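Local coordinates for protein serine protease inhibitor (Thermoanaerobacter tengcongensis, PDB 2PEF) that probably inhibits serine proteases as a thermophilic member of the serpin family, and is captured here in the latent state, at residues 172-177 against 197-202; 211-216 against 259-264; 227-232 against 236-241; 353-358 against 363-368. All coordinates share one frame; numbering follows the deposited sequence.

Contact 1 of 4, residues 172-177 against 197-202; sequences TVYEKA and MNSEEN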
loop_
_atom_site.group_PDB
_atom_site.type_symbol
_atom_site.label_atom_id
_atom_site.label_comp_id
_atom_site.label_asym_id
_atom_site.label_seq_id
_atom_site.Cartn_x
_atom_site.Cartn_y
_atom_site.Cartn_z
ATOM N N THR A 172 13.031 20.187 3.570
ATOM C CA THR A 172 14.131 20.888 2.932
ATOM C C THR A 172 14.376 20.228 1.579
ATOM O O THR A 172 14.888 19.108 1.518
ATOM C CB THR A 172 15.431 20.803 3.771
ATOM O OG1 THR A 172 15.165 21.149 5.136
ATOM C CG2 THR A 172 16.499 21.732 3.209
ATOM N N VAL A 173 14.003 20.909 0.497
ATOM C CA VAL A 173 14.256 20.370 -0.845
ATOM C C VAL A 173 15.757 20.302 -1.129
ATOM O O VAL A 173 16.546 21.022 -0.517
ATOM C CB VAL A 173 13.521 21.156 -1.971
ATOM C CG1 VAL A 173 12.014 20.982 -1.854
ATOM C CG2 VAL A 173 13.889 22.632 -1.965
ATOM N N TYR A 174 16.145 19.417 -2.042
ATOM C CA TYR A 174 17.541 19.280 -2.423
ATOM C C TYR A 174 17.916 20.346 -3.438
ATOM O O TYR A 174 17.393 20.355 -4.560
ATOM C CB TYR A 174 17.794 17.906 -3.028
ATOM C CG TYR A 174 17.654 16.738 -2.080
ATOM C CD1 TYR A 174 16.459 16.015 -2.004
ATOM C CD2 TYR A 174 18.722 16.332 -1.285
ATOM C CE1 TYR A 174 16.328 14.928 -1.149
ATOM C CE2 TYR A 174 18.602 15.240 -0.426
ATOM C CZ TYR A 174 17.401 14.543 -0.369
ATOM O OH TYR A 174 17.265 13.458 0.458
ATOM N N GLU A 175 18.821 21.240 -3.043
ATOM C CA GLU A 175 19.355 22.250 -3.951
ATOM C C GLU A 175 20.280 21.591 -4.966
ATOM O O GLU A 175 20.797 20.502 -4.720
ATOM C CB GLU A 175 20.116 23.337 -3.180
ATOM C CG GLU A 175 19.252 24.172 -2.234
ATOM C CD GLU A 175 18.152 24.945 -2.944
ATOM O OE1 GLU A 175 18.432 25.580 -3.990
ATOM O OE2 GLU A 175 17.004 24.924 -2.447
ATOM N N LYS A 176 20.487 22.258 -6.101
ATOM C CA LYS A 176 21.359 21.737 -7.157
ATOM C C LYS A 176 22.720 21.286 -6.630
ATOM O O LYS A 176 23.236 20.244 -7.051
ATOM C CB LYS A 176 21.542 22.764 -8.288
ATOM C CG LYS A 176 20.337 22.923 -9.206
ATOM C CD LYS A 176 20.077 21.673 -10.042
ATOM C CE LYS A 176 18.883 21.865 -10.967
ATOM N NZ LYS A 176 18.767 20.772 -11.973
ATOM N N ALA A 177 23.283 22.062 -5.701
ATOM C CA ALA A 177 24.596 21.763 -5.115
ATOM C C ALA A 177 24.643 20.444 -4.355
ATOM O O ALA A 177 25.723 19.891 -4.133
ATOM C CB ALA A 177 25.054 22.906 -4.210
ATOM N N MET A 197 21.238 12.241 -4.015
ATOM C CA MET A 197 20.848 13.473 -3.346
ATOM C C MET A 197 21.357 13.490 -1.906
ATOM O O MET A 197 21.004 12.622 -1.102
ATOM C CB MET A 197 19.326 13.643 -3.396
ATOM C CG MET A 197 18.705 13.450 -4.786
ATOM S SD MET A 197 16.938 13.816 -4.863
ATOM C CE MET A 197 16.244 12.509 -3.851
ATOM N N ASN A 198 22.190 14.484 -1.606
ATOM C CA ASN A 198 22.841 14.627 -0.304
ATOM C C ASN A 198 22.065 15.548 0.617
ATOM O O ASN A 198 21.624 16.626 0.204
ATOM C CB ASN A 198 24.244 15.214 -0.470
ATOM C CG ASN A 198 25.211 14.267 -1.150
ATOM O OD1 ASN A 198 25.005 13.056 -1.188
ATOM N ND2 ASN A 198 26.295 14.827 -1.681
ATOM N N SER A 199 21.926 15.128 1.871
ATOM C CA SER A 199 21.286 15.947 2.892
ATOM C C SER A 199 21.877 15.701 4.273
ATOM O O SER A 199 22.596 14.721 4.498
ATOM C CB SER A 199 19.782 15.669 2.931
ATOM O OG SER A 199 19.538 14.315 3.267
ATOM N N GLU A 200 21.577 16.614 5.191
ATOM C CA GLU A 200 21.818 16.383 6.602
ATOM C C GLU A 200 20.496 16.020 7.236
ATOM O O GLU A 200 19.521 16.768 7.133
ATOM C CB GLU A 200 22.371 17.629 7.280
ATOM C CG GLU A 200 23.814 17.918 6.962
ATOM C CD GLU A 200 24.251 19.274 7.463
ATOM O OE1 GLU A 200 23.504 19.900 8.254
ATOM O OE2 GLU A 200 25.347 19.712 7.064
ATOM N N GLU A 201 20.460 14.863 7.884
ATOM C CA GLU A 201 19.256 14.442 8.589
ATOM C C GLU A 201 19.516 14.369 10.084
ATOM O O GLU A 201 20.670 14.359 10.516
ATOM C CB GLU A 201 18.724 13.119 8.029
ATOM C CG GLU A 201 18.381 13.159 6.535
ATOM C CD GLU A 201 17.406 14.269 6.142
ATOM O OE1 GLU A 201 16.586 14.722 6.980
ATOM O OE2 GLU A 201 17.466 14.685 4.968
ATOM N N ASN A 202 18.443 14.354 10.872
ATOM C CA ASN A 202 18.568 14.451 12.321
ATOM C C ASN A 202 17.959 13.293 13.107
ATOM O O ASN A 202 17.809 13.362 14.330
ATOM C CB ASN A 202 18.056 15.811 12.791
ATOM C CG ASN A 202 19.005 16.926 12.421
ATOM O OD1 ASN A 202 20.039 17.108 13.063
ATOM N ND2 ASN A 202 18.674 17.667 11.367
HETATM O O HOH W 1 19.497 12.401 1.483
#
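Tyr174 lays its ring over Met197. From CB, which points toward strand 197-201, the ring carbon CG swings anti to the carbonyl carbon (chi1 -67°), and the side chain crosses that of Met197 at about a right angle. Near the stem of the ring, Tyr174 CD1 meets Met197 SD at 3.6 Å, an oblique Met-aromatic contact; Met197 is bent at chi3, which curls its methyl CE back to Tyr174 CE1, also 3.6 Å away. Under the middle of the ring lies Met197 CB, 3.5 Å from the centroid and almost on the ring normal, a CH-pi contact. The other long edge runs past the backbone: Tyr174 CD2 is 3.3 Å from Asn198 O, near the ring plane, while CE2 touches Ser199 CB. At the tip a water replaces a direct bond, lying 2.7 Å from Tyr174 OH and donating to Met197 O and to Ser199 OG. Ser199 OG in turn donates a hydrogen bond to the anti lone pair of Glu201 OE2 (2.7 Å), whose charge is also paired with Lys215. Tyrosine thus combines a flat apolar face with a polar end. Trp170 meets the Tyr174 ring edge-to-face, and the Tyr174 backbone bonds to Glu320, so the loop after strand 158-169 bridges the breach end of serpin sheet A and strand 191-201 of sheet C.

Contact 2 of 4, residues 211-216 against 259-264; sequences VGFVKP and VRASLP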
loop_
_atom_site.group_PDB
_atom_site.type_symbol
_atom_site.label_atom_id
_atom_site.label_comp_id
_atom_site.label_asym_id
_atom_site.label_seq_id
_atom_site.Cartn_x
_atom_site.Cartn_y
_atom_site.Cartn_z
ATOM N N VAL A 211 21.638 0.211 9.337
ATOM C CA VAL A 211 21.670 1.637 9.652
ATOM C C VAL A 211 20.714 2.356 8.699
ATOM O O VAL A 211 20.234 1.772 7.727
ATOM C CB VAL A 211 23.109 2.256 9.585
ATOM C CG1 VAL A 211 24.041 1.582 10.590
ATOM C CG2 VAL A 211 23.694 2.203 8.164
ATOM N N GLY A 212 20.435 3.622 8.973
ATOM C CA GLY A 212 19.544 4.386 8.110
ATOM C C GLY A 212 19.193 5.723 8.708
ATOM O O GLY A 212 19.822 6.164 9.668
ATOM N N PHE A 213 18.172 6.353 8.137
ATOM C CA PHE A 213 17.739 7.678 8.563
ATOM C C PHE A 213 16.250 7.898 8.314
ATOM O O PHE A 213 15.592 7.129 7.596
ATOM C CB PHE A 213 18.556 8.762 7.847
ATOM C CG PHE A 213 18.383 8.767 6.346
ATOM C CD1 PHE A 213 17.324 9.457 5.755
ATOM C CD2 PHE A 213 19.289 8.095 5.523
ATOM C CE1 PHE A 213 17.161 9.469 4.374
ATOM C CE2 PHE A 213 19.133 8.102 4.134
ATOM C CZ PHE A 213 18.068 8.785 3.561
ATOM N N VAL A 214 15.729 8.961 8.919
ATOM C CA VAL A 214 14.356 9.395 8.704
ATOM C C VAL A 214 14.416 10.850 8.229
ATOM O O VAL A 214 15.057 11.698 8.863
ATOM C CB VAL A 214 13.510 9.270 9.994
ATOM C CG1 VAL A 214 12.035 9.580 9.724
ATOM C CG2 VAL A 214 13.654 7.886 10.615
ATOM N N LYS A 215 13.789 11.112 7.087
ATOM C CA LYS A 215 13.762 12.448 6.492
ATOM C C LYS A 215 12.328 12.952 6.406
ATOM O O LYS A 215 11.478 12.289 5.809
ATOM C CB LYS A 215 14.410 12.436 5.104
ATOM C CG LYS A 215 14.324 13.769 4.365
ATOM C CD LYS A 215 15.119 13.756 3.054
ATOM C CE LYS A 215 15.194 15.158 2.434
ATOM N NZ LYS A 215 15.766 16.185 3.362
ATOM N N PRO A 216 12.050 14.130 6.997
ATOM C CA PRO A 216 10.684 14.655 7.035
ATOM C C PRO A 216 10.208 15.330 5.743
ATOM O O PRO A 216 10.991 15.990 5.050
ATOM C CB PRO A 216 10.753 15.697 8.148
ATOM C CG PRO A 216 12.162 16.204 8.089
ATOM C CD PRO A 216 13.004 15.022 7.689
ATOM N N VAL A 259 23.204 13.283 10.726
ATOM C CA VAL A 259 23.561 12.202 9.791
ATOM C C VAL A 259 23.816 12.777 8.394
ATOM O O VAL A 259 23.005 13.565 7.908
ATOM C CB VAL A 259 22.388 11.181 9.655
ATOM C CG1 VAL A 259 22.800 9.960 8.833
ATOM C CG2 VAL A 259 21.861 10.756 11.016
ATOM N N ARG A 260 24.898 12.359 7.745
ATOM C CA ARG A 260 25.124 12.710 6.355
ATOM C C ARG A 260 24.437 11.649 5.501
ATOM O O ARG A 260 24.904 10.507 5.419
ATOM C CB ARG A 260 26.622 12.786 6.055
ATOM C CG ARG A 260 26.934 13.245 4.654
ATOM C CD ARG A 260 28.380 13.686 4.498
ATOM N NE ARG A 260 28.520 14.459 3.270
ATOM C CZ ARG A 260 28.351 15.775 3.189
ATOM N NH1 ARG A 260 28.059 16.491 4.273
ATOM N NH2 ARG A 260 28.476 16.380 2.019
ATOM N N ALA A 261 23.322 12.034 4.884
ATOM C CA ALA A 261 22.468 11.092 4.157
ATOM C C ALA A 261 22.602 11.234 2.649
ATOM O O ALA A 261 22.833 12.327 2.134
ATOM C CB ALA A 261 21.016 11.271 4.572
ATOM N N SER A 262 22.461 10.110 1.956
ATOM C CA SER A 262 22.481 10.082 0.502
ATOM C C SER A 262 21.348 9.195 0.001
ATOM O O SER A 262 21.226 8.038 0.408
ATOM C CB SER A 262 23.834 9.589 -0.009
ATOM O OG SER A 262 23.793 9.314 -1.398
ATOM N N LEU A 263 20.530 9.759 -0.883
ATOM C CA LEU A 263 19.371 9.068 -1.425
ATOM C C LEU A 263 19.357 9.197 -2.945
ATOM O O LEU A 263 19.429 10.303 -3.478
ATOM C CB LEU A 263 18.083 9.658 -0.838
ATOM C CG LEU A 263 16.743 9.014 -1.198
ATOM C CD1 LEU A 263 16.650 7.599 -0.628
ATOM C CD2 LEU A 263 15.597 9.874 -0.684
ATOM N N PRO A 264 19.280 8.059 -3.662
ATOM C CA PRO A 264 19.196 8.227 -5.111
ATOM C C PRO A 264 17.812 8.706 -5.518
ATOM O O PRO A 264 16.827 8.397 -4.845
ATOM C CB PRO A 264 19.396 6.804 -5.642
ATOM C CG PRO A 264 18.892 5.922 -4.535
ATOM C CD PRO A 264 19.268 6.636 -3.266
#
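Strands 211-216 and 259-264 run nearly perpendicular, 85° between their directions and 8.2 Å between axes at closest approach, with Phe213 and Ala261 facing each other at the crossing, their CA atoms 7.3 Å apart. No hydrogen bond joins them; the space between the two layers is bridged by one aromatic ring. Phe213 CG stands between its backbone N and carbonyl carbon (chi1 63°), and from there the ring extends beneath the second strand. Ala261 CB rests on one face, 3.8 Å from the ring centroid and somewhat toward the rim by CD2 and CE2, so that its hydrogens meet the pi cloud in a CH-pi contact. A methyl suits this spot because it is short enough to bring the ring face within van der Waals distance of the strand at Ala261. Such right-angled layering is orthogonal beta packing, here between serpin sheets B and C; strand 203-207, which pairs with both 210-216 and 255-273, closes the corner. At the ring's edge, near its plane, lie Ser262 O, a long 4.3 Å from Phe213 CE2, and Leu263 CB, 4.5 Å from Phe213 CZ. Ala261 and Leu263 point toward the crossing strand, whereas Ser262 between them turns its hydroxyl-bearing carbon away, the usual alternation along an extended chain. Ala226 of the neighbouring strand 222-229 also packs on Phe213, as does Glu201 from strand 191-201.

Contact 3 of 4, residues 227-232 against 236-241; sequences ILPDEN and NEYIKT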
loop_
_atom_site.group_PDB
_atom_site.type_symbol
_atom_site.label_atom_id
_atom_site.label_comp_id
_atom_site.label_asym_id
_atom_site.label_seq_id
_atom_site.Cartn_x
_atom_site.Cartn_y
_atom_site.Cartn_z
ATOM N N ILE A 227 16.345 2.335 5.221
ATOM C CA ILE A 227 17.026 1.329 6.037
ATOM C C ILE A 227 18.009 0.550 5.177
ATOM O O ILE A 227 17.629 -0.010 4.156
ATOM C CB ILE A 227 16.021 0.351 6.694
ATOM C CG1 ILE A 227 15.033 1.109 7.583
ATOM C CG2 ILE A 227 16.761 -0.738 7.496
ATOM C CD1 ILE A 227 13.832 0.290 7.983
ATOM N N LEU A 228 19.272 0.530 5.591
ATOM C CA LEU A 228 20.320 -0.116 4.817
ATOM C C LEU A 228 20.899 -1.325 5.553
ATOM O O LEU A 228 21.691 -1.163 6.480
ATOM C CB LEU A 228 21.439 0.886 4.502
ATOM C CG LEU A 228 22.601 0.411 3.627
ATOM C CD1 LEU A 228 22.192 0.378 2.157
ATOM C CD2 LEU A 228 23.796 1.329 3.833
ATOM N N PRO A 229 20.485 -2.542 5.157
ATOM C CA PRO A 229 21.094 -3.748 5.722
ATOM C C PRO A 229 22.592 -3.806 5.416
ATOM O O PRO A 229 23.017 -3.431 4.322
ATOM C CB PRO A 229 20.340 -4.878 5.015
ATOM C CG PRO A 229 19.033 -4.256 4.615
ATOM C CD PRO A 229 19.416 -2.874 4.199
ATOM N N ASP A 230 23.380 -4.258 6.386
ATOM C CA ASP A 230 24.835 -4.288 6.231
ATOM C C ASP A 230 25.318 -5.555 5.529
ATOM O O ASP A 230 24.512 -6.411 5.166
ATOM C CB ASP A 230 25.554 -4.038 7.572
ATOM C CG ASP A 230 25.426 -5.192 8.566
ATOM O OD1 ASP A 230 25.157 -6.353 8.178
ATOM O OD2 ASP A 230 25.626 -4.927 9.770
ATOM N N GLU A 231 26.629 -5.667 5.338
ATOM C CA GLU A 231 27.208 -6.758 4.551
ATOM C C GLU A 231 26.968 -8.143 5.148
ATOM O O GLU A 231 27.087 -9.158 4.447
ATOM C CB GLU A 231 28.706 -6.528 4.338
ATOM C CG GLU A 231 29.563 -6.643 5.596
ATOM C CD GLU A 231 31.037 -6.696 5.269
ATOM O OE1 GLU A 231 31.530 -7.788 4.912
ATOM O OE2 GLU A 231 31.698 -5.648 5.368
ATOM N N ASN A 232 26.633 -8.181 6.436
ATOM C CA ASN A 232 26.465 -9.447 7.151
ATOM C C ASN A 232 25.039 -10.013 7.121
ATOM O O ASN A 232 24.756 -11.037 7.754
ATOM C CB ASN A 232 26.976 -9.317 8.587
ATOM C CG ASN A 232 28.479 -9.111 8.648
ATOM O OD1 ASN A 232 29.247 -9.859 8.033
ATOM N ND2 ASN A 232 28.908 -8.092 9.385
ATOM N N ASN A 236 16.681 -9.939 1.895
ATOM C CA ASN A 236 15.583 -10.859 2.178
ATOM C C ASN A 236 15.595 -11.399 3.604
ATOM O O ASN A 236 14.542 -11.553 4.217
ATOM C CB ASN A 236 15.550 -12.009 1.165
ATOM C CG ASN A 236 14.981 -11.583 -0.174
ATOM O OD1 ASN A 236 14.415 -10.495 -0.305
ATOM N ND2 ASN A 236 15.125 -12.439 -1.177
ATOM N N GLU A 237 16.785 -11.671 4.131
ATOM C CA GLU A 237 16.898 -12.141 5.505
ATOM C C GLU A 237 16.583 -11.010 6.472
ATOM O O GLU A 237 15.929 -11.227 7.487
ATOM C CB GLU A 237 18.275 -12.735 5.799
ATOM C CG GLU A 237 18.427 -13.300 7.219
ATOM C CD GLU A 237 17.333 -14.296 7.604
ATOM O OE1 GLU A 237 17.089 -15.255 6.841
ATOM O OE2 GLU A 237 16.721 -14.112 8.680
ATOM N N TYR A 238 17.033 -9.798 6.160
ATOM C CA TYR A 238 16.660 -8.659 6.995
ATOM C C TYR A 238 15.140 -8.485 7.055
ATOM O O TYR A 238 14.571 -8.273 8.127
ATOM C CB TYR A 238 17.338 -7.358 6.536
ATOM C CG TYR A 238 16.889 -6.188 7.376
ATOM C CD1 TYR A 238 17.493 -5.909 8.601
ATOM C CD2 TYR A 238 15.817 -5.391 6.968
ATOM C CE1 TYR A 238 17.049 -4.849 9.388
ATOM C CE2 TYR A 238 15.370 -4.345 7.744
ATOM C CZ TYR A 238 15.988 -4.076 8.949
ATOM O OH TYR A 238 15.534 -3.031 9.712
ATOM N N ILE A 239 14.486 -8.562 5.898
ATOM C CA ILE A 239 13.033 -8.400 5.826
ATOM C C ILE A 239 12.319 -9.527 6.579
ATOM O O ILE A 239 11.290 -9.306 7.216
ATOM C CB ILE A 239 12.555 -8.268 4.359
ATOM C CG1 ILE A 239 13.036 -6.931 3.780
ATOM C CG2 ILE A 239 11.042 -8.372 4.254
ATOM C CD1 ILE A 239 12.932 -6.838 2.278
ATOM N N LYS A 240 12.895 -10.725 6.535
ATOM C CA LYS A 240 12.352 -11.867 7.263
ATOM C C LYS A 240 12.300 -11.605 8.774
ATOM O O LYS A 240 11.358 -12.033 9.443
ATOM C CB LYS A 240 13.175 -13.123 6.963
ATOM C CG LYS A 240 12.473 -14.416 7.333
ATOM N N THR A 241 13.298 -10.892 9.298
ATOM C CA THR A 241 13.375 -10.584 10.733
ATOM C C THR A 241 12.380 -9.518 11.179
ATOM O O THR A 241 12.124 -9.364 12.370
ATOM C CB THR A 241 14.795 -10.128 11.179
ATOM O OG1 THR A 241 15.093 -8.827 10.646
ATOM C CG2 THR A 241 15.850 -11.129 10.754
#
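In this strand-to-helix connection on serpin sheet B, Ile227 and Pro229 at the end of strand 222-229 receive Tyr238 from the short helix 235-241. Tyr238 CG lies anti to the N of Tyr238 itself (chi1 177°), which sends the ring out from the helix and across both partners at roughly a right angle. Pro229 CG touches the root of the side chain, 4.0 Å from Tyr238 CG, and further along Ile227 CG2 meets the phenol end, 3.7 Å from Tyr238 CZ and 3.4 Å from Tyr238 OH. The rigid pyrrolidine and the beta-branched isoleucine, both on the helix side of the strand, offer compact apolar surfaces along the length of the ring. Beyond Pro229 the chain bends into an Asx turn, Asp230 OD1 accepting from Asn232 N at 2.9 Å, from above the carboxylate plane. On the helix, Thr241 OG1 donates to Tyr238 O (2.6 Å), so the threonine hydroxyl folds back onto its own helix. Ile352 of the adjacent strand and Ala210 also touch Tyr238, and the strand-to-helix step is that of the serpin fold, where two short helices follow the third strand of sheet B.

Contact 4 of 4, residues 353-358 against 363-368; sequences FAIIDN and PIFIGT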
loop_
_atom_site.group_PDB
_atom_site.type_symbol
_atom_site.label_atom_id
_atom_site.label_comp_id
_atom_site.label_asym_id
_atom_site.label_seq_id
_atom_site.Cartn_x
_atom_site.Cartn_y
_atom_site.Cartn_z
ATOM N N PHE A 353 12.619 1.033 2.261
ATOM C CA PHE A 353 12.110 2.350 2.619
ATOM C C PHE A 353 10.635 2.285 2.968
ATOM O O PHE A 353 9.940 1.323 2.621
ATOM C CB PHE A 353 12.351 3.363 1.492
ATOM C CG PHE A 353 11.533 3.098 0.270
ATOM C CD1 PHE A 353 10.259 3.644 0.134
ATOM C CD2 PHE A 353 12.036 2.304 -0.746
ATOM C CE1 PHE A 353 9.494 3.383 -0.996
ATOM C CE2 PHE A 353 11.277 2.034 -1.879
ATOM C CZ PHE A 353 10.004 2.580 -2.008
ATOM N N ALA A 354 10.170 3.326 3.650
ATOM C CA ALA A 354 8.764 3.477 3.953
ATOM C C ALA A 354 8.411 4.953 3.961
ATOM O O ALA A 354 9.244 5.801 4.287
ATOM C CB ALA A 354 8.432 2.850 5.278
ATOM N N ILE A 355 7.180 5.244 3.559
ATOM C CA ILE A 355 6.578 6.548 3.773
ATOM C C ILE A 355 5.666 6.364 4.981
ATOM O O ILE A 355 4.713 5.580 4.924
ATOM C CB ILE A 355 5.777 7.011 2.536
ATOM C CG1 ILE A 355 6.718 7.164 1.331
ATOM C CG2 ILE A 355 5.017 8.303 2.843
ATOM C CD1 ILE A 355 6.010 7.328 0.005
ATOM N N ILE A 356 5.970 7.066 6.073
ATOM C CA ILE A 356 5.246 6.866 7.332
ATOM C C ILE A 356 4.381 8.050 7.754
ATOM O O ILE A 356 4.708 9.212 7.505
ATOM C CB ILE A 356 6.190 6.455 8.521
ATOM C CG1 ILE A 356 7.237 7.541 8.813
ATOM C CG2 ILE A 356 6.838 5.095 8.259
ATOM C CD1 ILE A 356 7.865 7.469 10.209
ATOM N N ASP A 357 3.267 7.715 8.399
ATOM C CA ASP A 357 2.405 8.663 9.080
ATOM C C ASP A 357 3.035 8.902 10.452
ATOM O O ASP A 357 3.057 8.005 11.299
ATOM C CB ASP A 357 0.996 8.049 9.169
ATOM C CG ASP A 357 0.140 8.628 10.292
ATOM O OD1 ASP A 357 0.307 9.807 10.668
ATOM O OD2 ASP A 357 -0.734 7.878 10.783
ATOM N N ASN A 358 3.564 10.109 10.660
ATOM C CA ASN A 358 4.275 10.432 11.901
ATOM C C ASN A 358 3.443 10.393 13.186
ATOM O O ASN A 358 4.002 10.317 14.284
ATOM C CB ASN A 358 5.029 11.760 11.768
ATOM C CG ASN A 358 6.236 11.653 10.859
ATOM O OD1 ASN A 358 6.944 10.644 10.861
ATOM N ND2 ASN A 358 6.482 12.702 10.073
ATOM N N PRO A 363 3.357 2.511 8.179
ATOM C CA PRO A 363 3.811 2.709 6.803
ATOM C C PRO A 363 2.667 2.809 5.793
ATOM O O PRO A 363 1.979 1.816 5.522
ATOM C CB PRO A 363 4.656 1.464 6.538
ATOM C CG PRO A 363 4.030 0.401 7.379
ATOM C CD PRO A 363 3.442 1.095 8.591
ATOM N N ILE A 364 2.474 4.006 5.243
ATOM C CA ILE A 364 1.516 4.213 4.154
ATOM C C ILE A 364 1.982 3.453 2.913
ATOM O O ILE A 364 1.186 2.789 2.253
ATOM C CB ILE A 364 1.328 5.724 3.824
ATOM C CG1 ILE A 364 0.980 6.533 5.085
ATOM C CG2 ILE A 364 0.299 5.931 2.705
ATOM C CD1 ILE A 364 -0.352 6.181 5.740
ATOM N N PHE A 365 3.276 3.572 2.622
ATOM C CA PHE A 365 3.961 2.810 1.582
ATOM C C PHE A 365 5.208 2.175 2.184
ATOM O O PHE A 365 5.847 2.750 3.076
ATOM C CB PHE A 365 4.370 3.726 0.425
ATOM C CG PHE A 365 3.221 4.176 -0.434
ATOM C CD1 PHE A 365 2.457 5.290 -0.079
ATOM C CD2 PHE A 365 2.913 3.499 -1.614
ATOM C CE1 PHE A 365 1.397 5.714 -0.881
ATOM C CE2 PHE A 365 1.855 3.911 -2.419
ATOM C CZ PHE A 365 1.095 5.018 -2.054
ATOM N N ILE A 366 5.548 0.982 1.706
ATOM C CA ILE A 366 6.780 0.308 2.128
ATOM C C ILE A 366 7.336 -0.501 0.952
ATOM O O ILE A 366 6.585 -1.153 0.222
ATOM C CB ILE A 366 6.581 -0.538 3.427
ATOM C CG1 ILE A 366 7.915 -1.113 3.920
ATOM C CG2 ILE A 366 5.524 -1.630 3.229
ATOM C CD1 ILE A 366 7.888 -1.576 5.379
ATOM N N GLY A 367 8.645 -0.426 0.747
ATOM C CA GLY A 367 9.242 -1.055 -0.426
ATOM C C GLY A 367 10.729 -1.309 -0.370
ATOM O O GLY A 367 11.379 -1.085 0.651
ATOM N N THR A 368 11.257 -1.795 -1.488
ATOM C CA THR A 368 12.674 -2.107 -1.606
ATOM C C THR A 368 13.225 -1.474 -2.865
ATOM O O THR A 368 12.537 -1.414 -3.887
ATOM C CB THR A 368 12.929 -3.628 -1.687
ATOM O OG1 THR A 368 12.146 -4.193 -2.747
ATOM C CG2 THR A 368 12.567 -4.318 -0.378
#
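Phe353 and Gly367 exchange two backbone hydrogen bonds, N to O in each direction and both 2.9 Å, as an antiparallel hydrogen-bonded pair. The next such pair is irregular: Ile355 N donates to Phe365 O at 2.9 Å, but Ile355 O faces two residues, taking a short but bent bond from Ile364 N (2.8 Å, 130° at the hydrogen) and a weak one from Phe365 N. This classic beta bulge shifts the register by one, so that Ile356 pairs with Pro363, whose missing N-H costs nothing in a non-hydrogen-bonded pair. Outside the bulge the side chains alternate. Gly367 CA lies over one face of the Phe353 ring, 4.2 Å from the ring centroid; with no CB on the glycine, the ring can lie across the hairpin. Ile355 and Phe365 run side by side on that same sheet face, Ile355 CD1 4.0 Å from Phe365 CB. On the reverse face Ala354 CB touches Pro363 CB and Ile366 CG1, each at 4.2 Å. Asp357, at the turn, bonds to Ser359, Thr360 and Tyr77. Phe247 of helix 244-252 and helix 7-22 cover the Ala354 face, while Ile355 and Phe365 pack on strand 322-331, probably the inserted reactive-loop strand of sheet A.

Contacts 1 to 3 lie more than 20 Å from the chain's centre, contact 4 about 9 Å, all measured from contact centres. Contacts 1 and 2, centres about 10 Å apart, share sheet C: Met197 N lies 2.7 Å from Leu263 O and Val259 N 2.8 Å from Glu201 O, both probably hydrogen-bonded. Contact 2 passes to contact 3, about 17 Å away between centres, through neighbouring strands of sheet B, where Leu228 N probably bonds to Val211 O. Contact 4 extends the same sheet and touches contact 3 where Ile239 CD1 packs on Thr368 CG2 at 3.7 Å. Contact 4 also packs on strand 322-331, probably the inserted reactive loop, while contact 1 lies near that strand's start through Tyr174 and Glu320.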